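Local coordinates for protein fungal protease inhibitor-1 (PDB 3BT4) that inhibits trypsin, chymotrypsin and proteases of the fungi Aspergillus oryzae and Rhizopus oryzae, as a serine protease inhibitor, at residues H12-P17 and A38-C43; T28-H33 and S65-E70; L47-A52 and C79-P84. One frame throughout, in Å; residues are numbered along the deposited sequence.

Contact 1 (H12-P17 and A38-C43); sequences HPCTSP and ACCPAC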
loop_
_atom_site.group_PDB
_atom_site.type_symbol
_atom_site.label_atom_id
_atom_site.label_comp_id
_atom_site.label_asym_id
_atom_site.label_seq_id
_atom_site.Cartn_x
_atom_site.Cartn_y
_atom_site.Cartn_z
ATOM N N HIS A 12 12.782 -4.508 -11.273
ATOM C CA HIS A 12 12.559 -5.218 -10.007
ATOM C C HIS A 12 11.166 -5.865 -9.931
ATOM O O HIS A 12 10.348 -5.499 -9.082
ATOM C CB HIS A 12 12.802 -4.275 -8.828
ATOM C CG HIS A 12 14.095 -3.524 -8.931
ATOM N ND1 HIS A 12 15.284 -4.023 -8.450
ATOM C CD2 HIS A 12 14.390 -2.332 -9.497
ATOM C CE1 HIS A 12 16.259 -3.170 -8.714
ATOM N NE2 HIS A 12 15.741 -2.128 -9.338
ATOM N N PRO A 13 10.907 -6.861 -10.810
ATOM C CA PRO A 13 9.574 -7.446 -10.959
ATOM C C PRO A 13 9.149 -8.196 -9.711
ATOM O O PRO A 13 9.998 -8.590 -8.907
ATOM C CB PRO A 13 9.748 -8.405 -12.142
ATOM C CG PRO A 13 11.196 -8.768 -12.135
ATOM C CD PRO A 13 11.888 -7.509 -11.709
ATOM N N CYS A 14 7.842 -8.368 -9.531
ATOM C CA CYS A 14 7.361 -9.149 -8.402
ATOM C C CYS A 14 7.667 -10.622 -8.608
ATOM O O CYS A 14 7.228 -11.215 -9.585
ATOM C CB CYS A 14 5.874 -8.944 -8.159
ATOM S SG CYS A 14 5.379 -9.710 -6.632
ATOM N N THR A 15 8.410 -11.196 -7.665
ATOM C CA THR A 15 8.912 -12.570 -7.758
ATOM C C THR A 15 7.862 -13.645 -7.462
ATOM O O THR A 15 7.804 -14.682 -8.155
ATOM C CB THR A 15 10.158 -12.755 -6.851
ATOM O OG1 THR A 15 11.226 -11.949 -7.366
ATOM C CG2 THR A 15 10.611 -14.209 -6.800
ATOM N N SER A 16 7.025 -13.414 -6.456
ATOM C CA SER A 16 6.005 -14.400 -6.130
ATOM C C SER A 16 4.634 -13.764 -5.948
ATOM O O SER A 16 4.086 -13.802 -4.838
ATOM C CB SER A 16 6.404 -15.165 -4.869
ATOM O OG SER A 16 7.738 -15.654 -4.964
ATOM N N PRO A 17 4.059 -13.213 -7.041
ATOM C CA PRO A 17 2.875 -12.363 -6.922
ATOM C C PRO A 17 1.650 -13.196 -6.599
ATOM O O PRO A 17 1.533 -14.329 -7.076
ATOM C CB PRO A 17 2.744 -11.739 -8.316
ATOM C CG PRO A 17 3.333 -12.775 -9.244
ATOM C CD PRO A 17 4.458 -13.410 -8.451
ATOM N N ALA A 38 6.206 -0.788 -4.519
ATOM C CA ALA A 38 4.860 -1.354 -4.653
ATOM C C ALA A 38 4.710 -2.204 -5.929
ATOM O O ALA A 38 3.675 -2.195 -6.570
ATOM C CB ALA A 38 3.826 -0.231 -4.620
ATOM N N CYS A 39 5.759 -2.957 -6.265
ATOM C CA CYS A 39 5.788 -3.838 -7.444
ATOM C C CYS A 39 4.910 -5.079 -7.320
ATOM O O CYS A 39 4.537 -5.684 -8.337
ATOM C CB CYS A 39 7.231 -4.241 -7.767
ATOM S SG CYS A 39 8.268 -2.803 -8.156
ATOM N N CYS A 40 4.565 -5.441 -6.085
ATOM C CA CYS A 40 3.750 -6.635 -5.832
ATOM C C CYS A 40 2.278 -6.348 -5.509
ATOM O O CYS A 40 1.962 -5.429 -4.746
ATOM C CB CYS A 40 4.364 -7.501 -4.732
ATOM S SG CYS A 40 5.921 -8.335 -5.196
ATOM N N PRO A 41 1.373 -7.158 -6.079
ATOM C CA PRO A 41 -0.054 -7.096 -5.742
ATOM C C PRO A 41 -0.291 -7.467 -4.278
ATOM O O PRO A 41 0.529 -8.137 -3.680
ATOM C CB PRO A 41 -0.671 -8.155 -6.671
ATOM C CG PRO A 41 0.501 -9.081 -7.003
ATOM C CD PRO A 41 1.660 -8.192 -7.089
ATOM N N ALA A 42 -1.406 -7.024 -3.707
ATOM C CA ALA A 42 -1.744 -7.359 -2.320
ATOM C C ALA A 42 -3.246 -7.466 -2.124
ATOM O O ALA A 42 -4.021 -6.843 -2.848
ATOM C CB ALA A 42 -1.189 -6.316 -1.390
ATOM N N CYS A 43 -3.652 -8.261 -1.141
ATOM C CA CYS A 43 -5.025 -8.235 -0.658
ATOM C C CYS A 43 -5.016 -7.278 0.530
ATOM O O CYS A 43 -4.409 -7.560 1.563
ATOM C CB CYS A 43 -5.492 -9.639 -0.274
ATOM S SG CYS A 43 -5.232 -10.868 -1.644
HETATM O O HOH W 1 6.039 -6.432 -10.923
#
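Cys14 and Cys40 bring the two backbones together, with Cys14 CA 5.1 Å from Cys40 CA, and no direct hydrogen bond joins the segments. The link between them is covalent. Cys14 SG and Cys40 SG form a disulfide of 2.1 Å, with a torsion of 102° about the S-S bond. The two half-cystines enter it differently. Cys14 SG lies anti to its own backbone N (chi1 -171°), while Cys40 SG lies anti to its carbonyl carbon (chi1 -69°). Cys14 CB also packs on the backbone of the other segment, 3.5 Å from Cys39 O. That carbonyl oxygen has a second role. Water 1 donates a hydrogen bond to Cys39 O and accepts one from Cys14 N at 3.0 Å, so the water joins two backbones that make no bond of their own here. Cys39 and Cys40 form a classic beta bulge, both residues facing Ser34, at the start of strand 40-47. The two neighbouring cysteines have different partners. Cys40 is tied to Cys14, and Cys39 is tied to Cys9, in the short helix 8-11. A run of close disulfides of this kind is in keeping with a small, cysteine-rich inhibitor with almost no helix. Cys39 SG also rests against the first segment, 3.5 Å from His12 O. The His12 ring itself leads away from this contact and stacks with Tyr8. Beyond the disulfide, two proline rings meet. Pro17 CB touches Pro41 CG at 3.7 Å and lies slightly farther from Pro41 CD. The same CD is 4.0 Å from Cys14 SG, so the Pro41 ring touches both the sulfur and Pro17. Ile18 also packs on Pro41.

Contact 2 (T28-H33 and S65-E70); sequences TYRANH and SAVCQE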
loop_
_atom_site.group_PDB
_atom_site.type_symbol
_atom_site.label_atom_id
_atom_site.label_comp_id
_atom_site.label_asym_id
_atom_site.label_seq_id
_atom_site.Cartn_x
_atom_site.Cartn_y
_atom_site.Cartn_z
ATOM N N THR A 28 -9.399 -6.725 -0.418
ATOM C CA THR A 28 -9.563 -6.434 -1.854
ATOM C C THR A 28 -8.214 -6.383 -2.581
ATOM O O THR A 28 -7.188 -6.007 -2.004
ATOM C CB THR A 28 -10.367 -5.136 -2.136
ATOM O OG1 THR A 28 -9.647 -4.002 -1.642
ATOM C CG2 THR A 28 -11.747 -5.179 -1.488
ATOM N N TYR A 29 -8.235 -6.775 -3.851
ATOM C CA TYR A 29 -7.031 -6.847 -4.661
ATOM C C TYR A 29 -6.568 -5.475 -5.089
ATOM O O TYR A 29 -7.375 -4.643 -5.505
ATOM C CB TYR A 29 -7.309 -7.657 -5.912
ATOM C CG TYR A 29 -6.140 -7.768 -6.856
ATOM C CD1 TYR A 29 -5.050 -8.576 -6.551
ATOM C CD2 TYR A 29 -6.128 -7.063 -8.055
ATOM C CE1 TYR A 29 -3.993 -8.707 -7.437
ATOM C CE2 TYR A 29 -5.061 -7.177 -8.945
ATOM C CZ TYR A 29 -4.002 -7.998 -8.629
ATOM O OH TYR A 29 -2.948 -8.115 -9.508
ATOM N N ARG A 30 -5.260 -5.257 -4.987
ATOM C CA ARG A 30 -4.613 -4.097 -5.576
ATOM C C ARG A 30 -3.432 -4.610 -6.372
ATOM O O ARG A 30 -2.614 -5.341 -5.844
ATOM C CB ARG A 30 -4.107 -3.129 -4.505
ATOM C CG ARG A 30 -5.188 -2.573 -3.598
ATOM C CD ARG A 30 -4.939 -1.127 -3.313
ATOM N NE ARG A 30 -6.087 -0.461 -2.699
ATOM C CZ ARG A 30 -5.997 0.680 -2.014
ATOM N NH1 ARG A 30 -4.816 1.270 -1.856
ATOM N NH2 ARG A 30 -7.083 1.228 -1.482
ATOM N N ALA A 31 -3.334 -4.188 -7.628
ATOM C CA ALA A 31 -2.284 -4.655 -8.519
ATOM C C ALA A 31 -0.879 -4.255 -8.064
ATOM O O ALA A 31 0.092 -4.982 -8.301
ATOM C CB ALA A 31 -2.553 -4.146 -9.937
ATOM N N ASN A 32 -0.763 -3.098 -7.424
ATOM C CA ASN A 32 0.547 -2.556 -7.026
ATOM C C ASN A 32 0.494 -2.001 -5.614
ATOM O O ASN A 32 0.033 -0.883 -5.412
ATOM C CB ASN A 32 0.978 -1.448 -7.995
ATOM C CG ASN A 32 1.216 -1.966 -9.408
ATOM O OD1 ASN A 32 2.306 -2.422 -9.727
ATOM N ND2 ASN A 32 0.204 -1.897 -10.246
ATOM N N HIS A 33 0.943 -2.798 -4.639
ATOM C CA HIS A 33 0.831 -2.427 -3.217
ATOM C C HIS A 33 2.070 -2.763 -2.408
ATOM O O HIS A 33 2.545 -1.928 -1.650
ATOM C CB HIS A 33 -0.411 -3.056 -2.542
ATOM C CG HIS A 33 -0.723 -2.462 -1.193
ATOM N ND1 HIS A 33 -1.350 -1.242 -1.043
ATOM C CD2 HIS A 33 -0.469 -2.906 0.061
ATOM C CE1 HIS A 33 -1.459 -0.955 0.243
ATOM N NE2 HIS A 33 -0.928 -1.945 0.933
ATOM N N SER A 65 -0.398 -4.320 4.566
ATOM C CA SER A 65 -1.607 -4.634 3.810
ATOM C C SER A 65 -2.829 -3.919 4.345
ATOM O O SER A 65 -3.867 -3.885 3.701
ATOM C CB SER A 65 -1.845 -6.140 3.801
ATOM O OG SER A 65 -0.824 -6.758 3.033
ATOM N N ALA A 66 -2.707 -3.353 5.533
ATOM C CA ALA A 66 -3.807 -2.625 6.141
ATOM C C ALA A 66 -3.465 -1.161 6.021
ATOM O O ALA A 66 -2.501 -0.688 6.611
ATOM C CB ALA A 66 -3.984 -3.033 7.603
ATOM N N VAL A 67 -4.254 -0.447 5.238
ATOM C CA VAL A 67 -3.947 0.944 4.925
ATOM C C VAL A 67 -5.156 1.848 5.172
ATOM O O VAL A 67 -6.292 1.381 5.171
ATOM C CB VAL A 67 -3.366 1.095 3.476
ATOM C CG1 VAL A 67 -1.906 0.587 3.413
ATOM C CG2 VAL A 67 -4.248 0.399 2.443
ATOM N N CYS A 68 -4.916 3.127 5.413
ATOM C CA CYS A 68 -6.014 4.079 5.590
ATOM C C CYS A 68 -6.868 4.173 4.331
ATOM O O CYS A 68 -6.334 4.132 3.210
ATOM C CB CYS A 68 -5.471 5.465 5.959
ATOM S SG CYS A 68 -4.484 5.425 7.452
ATOM N N GLN A 69 -8.176 4.297 4.511
ATOM C CA GLN A 69 -9.078 4.385 3.369
ATOM C C GLN A 69 -8.954 5.763 2.716
ATOM O O GLN A 69 -9.294 6.783 3.325
ATOM C CB GLN A 69 -10.523 4.067 3.773
ATOM C CG GLN A 69 -11.497 3.903 2.598
ATOM C CD GLN A 69 -12.810 3.208 2.979
ATOM O OE1 GLN A 69 -13.317 3.355 4.096
ATOM N NE2 GLN A 69 -13.364 2.445 2.042
ATOM N N GLU A 70 -8.453 5.768 1.476
ATOM C CA GLU A 70 -8.227 6.989 0.686
ATOM C C GLU A 70 -9.401 7.950 0.764
ATOM O O GLU A 70 -10.551 7.504 0.712
ATOM C CB GLU A 70 -7.921 6.640 -0.781
ATOM C CG GLU A 70 -6.523 6.101 -1.017
ATOM C CD GLU A 70 -6.405 4.597 -0.775
ATOM O OE1 GLU A 70 -5.260 4.110 -0.588
ATOM O OE2 GLU A 70 -7.451 3.912 -0.766
#
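Arg30 and Glu70 meet tip to tip in a two-pronged salt bridge, while His33 packs against Val67 nearby. The His33 and Val67 side chains are buried and form the tight part. Val67 CG1 lies in the plane of the imidazole ring, at its edge, 3.6 Å from His33 CE1. Val67 CG2 touches the same ring carbon. His33 CG is anti to the backbone N (chi1 -167°), and the ring beyond it reaches Val67. On the Ser65 side, His33 NE2 comes 4.0 Å from Ser65 CA. The polar partner of NE2 is Pro64 O, to which it is hydrogen-bonded. This bond fixes the NE2 end of the ring, and Val67 packs at its edge.

The solvent side is polar. Glu70 is exposed and Arg30 partly so. The guanidinium takes the carboxylate end-on: Arg30 NH1 bonds Glu70 OE1 at 3.1 Å, and Arg30 NH2 bonds Glu70 OE2 at 2.8 Å. Both oxygens are met on their syn sides. The two flat groups are not coplanar, their planes standing 43° apart. OE1 lies in the guanidinium plane, whereas OE2 is tilted from it. Packing is loose here: Arg30 NH1 is 4.4 Å from Val67 CG2.

Arg30 and Val67 lie on the outer strands 28-30 and 66-68 of a three-stranded mixed sheet; His33 follows a corner in the chain, in strand 33-34. Strand 40-47 runs between the outer two, antiparallel to 28-30 and parallel to 66-68. Arg30 touches its Leu46, and His33 its Ala42 and Val44. Tyr56, from a loop, packs on both His33 and Val67.

Contact 3 (L47-A52 and C79-P84); sequences LRERAA and CTKVTP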
loop_
_atom_site.group_PDB
_atom_site.type_symbol
_atom_site.label_atom_id
_atom_site.label_comp_id
_atom_site.label_asym_id
_atom_site.label_seq_id
_atom_site.Cartn_x
_atom_site.Cartn_y
_atom_site.Cartn_z
ATOM N N LEU A 47 -8.725 1.040 6.547
ATOM C CA LEU A 47 -8.932 1.562 7.892
ATOM C C LEU A 47 -9.658 2.896 7.881
ATOM O O LEU A 47 -9.529 3.691 6.949
ATOM C CB LEU A 47 -7.596 1.691 8.621
ATOM C CG LEU A 47 -6.623 0.504 8.547
ATOM C CD1 LEU A 47 -5.253 0.974 8.896
ATOM C CD2 LEU A 47 -7.022 -0.646 9.437
ATOM N N ARG A 48 -10.432 3.117 8.936
ATOM C CA ARG A 48 -11.230 4.313 9.097
ATOM C C ARG A 48 -10.437 5.456 9.731
ATOM O O ARG A 48 -9.385 5.244 10.333
ATOM C CB ARG A 48 -12.443 4.004 9.983
ATOM C CG ARG A 48 -13.333 2.860 9.528
ATOM C CD ARG A 48 -14.170 3.281 8.369
ATOM N NE ARG A 48 -15.369 2.458 8.221
ATOM C CZ ARG A 48 -16.530 2.721 8.821
ATOM N NH1 ARG A 48 -16.645 3.773 9.630
ATOM N NH2 ARG A 48 -17.574 1.935 8.600
ATOM N N GLU A 49 -10.983 6.665 9.630
ATOM C CA GLU A 49 -10.414 7.834 10.284
ATOM C C GLU A 49 -10.226 7.620 11.788
ATOM O O GLU A 49 -11.137 7.160 12.477
ATOM C CB GLU A 49 -11.301 9.056 10.035
ATOM C CG GLU A 49 -10.672 10.342 10.526
ATOM C CD GLU A 49 -11.471 11.595 10.166
ATOM O OE1 GLU A 49 -12.651 11.482 9.745
ATOM O OE2 GLU A 49 -10.905 12.695 10.333
ATOM N N ARG A 50 -9.031 7.976 12.265
ATOM C CA ARG A 50 -8.616 7.882 13.677
ATOM C C ARG A 50 -8.028 6.533 14.047
ATOM O O ARG A 50 -7.255 6.446 15.000
ATOM C CB ARG A 50 -9.738 8.235 14.668
ATOM C CG ARG A 50 -10.276 9.634 14.559
ATOM C CD ARG A 50 -9.178 10.678 14.449
ATOM N NE ARG A 50 -9.744 11.917 13.904
ATOM C CZ ARG A 50 -10.382 12.846 14.627
ATOM N NH1 ARG A 50 -10.526 12.699 15.946
ATOM N NH2 ARG A 50 -10.869 13.929 14.028
ATOM N N ALA A 51 -8.402 5.484 13.312
ATOM C CA ALA A 51 -7.910 4.132 13.590
ATOM C C ALA A 51 -6.390 4.117 13.460
ATOM O O ALA A 51 -5.839 4.828 12.652
ATOM C CB ALA A 51 -8.542 3.125 12.662
ATOM N N ALA A 52 -5.729 3.332 14.305
ATOM C CA ALA A 52 -4.284 3.179 14.268
ATOM C C ALA A 52 -3.825 2.506 12.978
ATOM O O ALA A 52 -4.491 1.617 12.454
ATOM C CB ALA A 52 -3.805 2.386 15.484
ATOM N N CYS A 79 -4.925 7.084 11.118
ATOM C CA CYS A 79 -5.551 7.511 9.851
ATOM C C CYS A 79 -6.172 8.909 9.966
ATOM O O CYS A 79 -7.181 9.110 10.640
ATOM C CB CYS A 79 -6.574 6.491 9.361
ATOM S SG CYS A 79 -5.847 4.904 8.905
ATOM N N THR A 80 -5.554 9.860 9.278
ATOM C CA THR A 80 -5.831 11.282 9.447
ATOM C C THR A 80 -6.453 11.920 8.202
ATOM O O THR A 80 -5.984 11.709 7.084
ATOM C CB THR A 80 -4.528 12.026 9.756
ATOM O OG1 THR A 80 -3.894 11.413 10.875
ATOM C CG2 THR A 80 -4.774 13.492 10.060
ATOM N N LYS A 81 -7.517 12.688 8.405
ATOM C CA LYS A 81 -8.058 13.523 7.341
ATOM C C LYS A 81 -7.067 14.644 7.024
ATOM O O LYS A 81 -6.841 15.551 7.835
ATOM C CB LYS A 81 -9.432 14.096 7.712
ATOM C CG LYS A 81 -10.140 14.779 6.541
ATOM C CD LYS A 81 -11.509 15.321 6.939
ATOM C CE LYS A 81 -12.517 14.205 7.257
ATOM N NZ LYS A 81 -13.807 14.731 7.814
ATOM N N VAL A 82 -6.446 14.543 5.860
ATOM C CA VAL A 82 -5.597 15.600 5.344
ATOM C C VAL A 82 -6.375 16.301 4.248
ATOM O O VAL A 82 -6.851 15.664 3.298
ATOM C CB VAL A 82 -4.272 15.056 4.751
ATOM C CG1 VAL A 82 -3.600 16.103 3.859
ATOM C CG2 VAL A 82 -3.336 14.616 5.854
ATOM N N THR A 83 -6.523 17.606 4.385
ATOM C CA THR A 83 -7.040 18.390 3.290
ATOM C C THR A 83 -5.925 19.373 2.865
ATOM O O THR A 83 -5.448 20.170 3.681
ATOM C CB THR A 83 -8.451 18.990 3.630
ATOM O OG1 THR A 83 -9.260 19.077 2.443
ATOM C CG2 THR A 83 -8.365 20.342 4.321
ATOM N N PRO A 84 -5.459 19.267 1.596
ATOM C CA PRO A 84 -4.331 20.077 1.114
ATOM C C PRO A 84 -4.665 21.573 0.990
ATOM O O PRO A 84 -5.752 21.935 0.516
ATOM C CB PRO A 84 -4.021 19.464 -0.260
ATOM C CG PRO A 84 -5.328 18.909 -0.717
ATOM C CD PRO A 84 -5.979 18.379 0.535
#
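Arg50 N donates a hydrogen bond of 2.7 Å to Cys79 O, nearly straight at 173° and lying in the carbonyl plane. Arg50 sits in a type II beta turn from Arg48 to Ala51, closed by its own bond from Ala51 N to Arg48 O. The turn docks on Cys79, in the outgoing strand 78-80 of a beta hairpin whose other strand is 73-75. A second bond fixes it there. Cys79 N donates to Ala51 O at 2.9 Å, so both backbone polar groups of Cys79 are used by the turn. Glu49 CA adds a CA-H...O contact to Cys79 O.

The Cys79 side chain is buried here too. Its CB sits 3.2 Å from Arg48 O. Its SG packs on Leu47, just before the turn, with Leu47 CB at 3.7 Å and Leu47 CD1 a little farther off. This sulfur is bonded to Cys68, so the disulfide carries the contact to strand 66-68. Cys53 packs on Leu47 and Cys79 as well.

On the outer side, Glu49 and Lys81 cross obliquely. Glu49 CG is anti to the backbone N (chi1 -172°), and the chain beyond it is extended, which carries the carboxylate out to Lys81. Their salt bridge is long, with Glu49 OE1 4.0 Å from Lys81 NZ. A second long one joins Arg50 NE to Glu49 OE2. The carboxylate thus lies between two positive groups, which probably favours its charged form. Its shortest approach to Lys81 is to carbon: Glu49 OE2 lies 3.3 Å from Lys81 CB.

From the N terminus, the chain passes helix 8-11 and enters contact 1 at 12-17. It then goes through strand 28-30 and turns back to 38-43, where contact 1 closes its loop. Residues 28-33, the first half of contact 2, lie within that loop, so contacts 1 and 2 cross. They touch through backbone bonds from Arg30 and His33 to strand 40-47. Strand 40-47 leads on to 47-52, which opens contact 3. Contact 2 closes at 65-70 and contact 3 at 79-84, so these two also cross. Contacts 1 and 3 follow in series, on opposite sides of the chain's centre. Contact 2 spans the central sheet between them.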